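Alpha-glucosidase ([Eubacterium] rectale, PDB 6PNR) acts as a sulfoquinovosidase of glycoside hydrolase family 31, probably hydrolysing alpha-linked sulfoquinovosides, and binds a sulfonated aza-sugar inhibitor. Local coordinates at residues 124-128 with 129-133. Sequence-based numbering, arbitrary orientation.
Sequences FNLRG and RNFPI
Leu126 and Phe131 meet where a type II beta turn, Leu126 to Arg129, leads the chain into strand 130-133, an outermost strand of a six-stranded antiparallel sheet. The turn is closed by its backbone bond, Arg129 N to Leu126 O at 3.3 Å. Gly128 sits at the third position with positive phi (93°), where a side chain would collide with the carbonyl oxygen of Arg127. Overlapping the start of the beta turn, Asn125 makes an Asx turn: its OD1 accepts a bond from Arg127 N at 3.0 Å, the donor lying above the carbonyl plane.

The apolar contact is a CH-pi interaction. Leu126 CD2 stands over one face of the Phe131 ring, 3.7 Å from its centroid, while Leu126 CB packs on Phe131 CE1 at 3.5 Å. Leu126 O, the oxygen that closes the turn, meets the edge of the same ring, in its plane and nearest to CE1. Tyr162 meets the ring edge-to-face, and Leu126 also touches Phe192 of the adjacent strand 188-194. Were Phe131 replaced by an alanine, the Leu126 methyl would probably lose its aromatic partner and a gap would open beside Leu126 CB and CD2.

The polar link runs through Arg129 and one water. The Arg127 guanidinium is hydrogen-bonded to carbonyl oxygens, that of Glu112 among them. Arg129 makes a cation-pi contact with Tyr123; its chain is extended from CG to NE (chi2 174°, chi3 -179°), which brings NH1 to a water that bridges to the turn. NH1 donates in the guanidinium plane to this water at 2.7 Å, and the water donates to Asn125 O at 2.9 Å and Arg127 O at 3.1 Å.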
# COMPACT_ATOMS: atom_id res chain seq x y z
N PHE A 124 -18.28 -2.29 -10.87
CA PHE A 124 -19.17 -1.56 -11.75
C PHE A 124 -19.84 -0.41 -10.99
O PHE A 124 -19.66 0.76 -11.34
CB PHE A 124 -20.18 -2.55 -12.34
CG PHE A 124 -21.19 -1.94 -13.29
CD1 PHE A 124 -20.81 -1.00 -14.23
CD2 PHE A 124 -22.51 -2.38 -13.26
CE1 PHE A 124 -21.77 -0.46 -15.12
CE2 PHE A 124 -23.46 -1.85 -14.15
CZ PHE A 124 -23.09 -0.89 -15.07
N ASN A 125 -20.57 -0.73 -9.93
CA ASN A 125 -21.01 0.30 -8.99
C ASN A 125 -19.80 0.86 -8.25
O ASN A 125 -19.11 0.13 -7.52
CB ASN A 125 -22.04 -0.26 -8.01
CG ASN A 125 -22.42 0.73 -6.93
OD1 ASN A 125 -22.26 1.94 -7.09
ND2 ASN A 125 -22.94 0.21 -5.81
N LEU A 126 -19.54 2.15 -8.46
CA LEU A 126 -18.40 2.83 -7.88
C LEU A 126 -18.60 3.24 -6.43
O LEU A 126 -17.62 3.63 -5.78
CB LEU A 126 -18.08 4.09 -8.70
CG LEU A 126 -18.04 3.89 -10.21
CD1 LEU A 126 -17.88 5.24 -10.90
CD2 LEU A 126 -16.91 2.94 -10.60
N ARG A 127 -19.83 3.18 -5.91
CA ARG A 127 -20.10 3.73 -4.58
C ARG A 127 -19.28 3.02 -3.52
O ARG A 127 -19.11 1.79 -3.56
CB ARG A 127 -21.59 3.62 -4.25
CG ARG A 127 -22.06 4.69 -3.25
CD ARG A 127 -22.12 6.06 -3.92
NE ARG A 127 -22.15 7.17 -2.97
CZ ARG A 127 -23.22 7.54 -2.27
NH1 ARG A 127 -24.36 6.87 -2.39
NH2 ARG A 127 -23.14 8.57 -1.44
N GLY A 128 -18.73 3.79 -2.58
CA GLY A 128 -17.95 3.26 -1.49
C GLY A 128 -16.46 3.19 -1.72
O GLY A 128 -15.72 2.83 -0.80
N ARG A 129 -15.98 3.53 -2.92
CA ARG A 129 -14.55 3.51 -3.22
C ARG A 129 -14.15 4.76 -3.98
O ARG A 129 -15.00 5.57 -4.38
CB ARG A 129 -14.16 2.25 -4.01
CG ARG A 129 -14.30 0.95 -3.21
CD ARG A 129 -14.06 -0.29 -4.07
NE ARG A 129 -14.22 -1.52 -3.29
CZ ARG A 129 -15.36 -2.20 -3.22
NH1 ARG A 129 -16.43 -1.78 -3.87
NH2 ARG A 129 -15.42 -3.30 -2.48
N ASN A 130 -12.85 4.94 -4.18
CA ASN A 130 -12.34 6.02 -5.02
C ASN A 130 -11.61 5.45 -6.22
O ASN A 130 -11.01 4.36 -6.16
CB ASN A 130 -11.43 6.97 -4.23
CG ASN A 130 -10.16 6.30 -3.74
OD1 ASN A 130 -10.20 5.36 -2.93
ND2 ASN A 130 -9.02 6.78 -4.21
N PHE A 131 -11.64 6.21 -7.32
CA PHE A 131 -11.14 5.74 -8.61
C PHE A 131 -10.22 6.81 -9.20
O PHE A 131 -10.71 7.83 -9.73
CB PHE A 131 -12.30 5.39 -9.52
CG PHE A 131 -13.13 4.24 -9.00
CD1 PHE A 131 -14.14 4.46 -8.07
CD2 PHE A 131 -12.85 2.94 -9.40
CE1 PHE A 131 -14.86 3.40 -7.56
CE2 PHE A 131 -13.59 1.87 -8.89
CZ PHE A 131 -14.59 2.10 -7.98
N PRO A 132 -8.91 6.65 -9.06
CA PRO A 132 -7.97 7.49 -9.81
C PRO A 132 -8.18 7.33 -11.31
O PRO A 132 -8.45 6.24 -11.81
CB PRO A 132 -6.60 6.94 -9.39
CG PRO A 132 -6.85 6.44 -7.99
CD PRO A 132 -8.25 5.90 -7.98
N ILE A 133 -8.04 8.44 -12.03
CA ILE A 133 -8.25 8.49 -13.48
C ILE A 133 -6.88 8.71 -14.11
O ILE A 133 -6.41 9.85 -14.23
CB ILE A 133 -9.24 9.62 -13.86
CG1 ILE A 133 -10.54 9.50 -13.04
CG2 ILE A 133 -9.49 9.66 -15.39
CD1 ILE A 133 -11.30 8.20 -13.22
O HOH W 1 -17.16 0.34 -5.41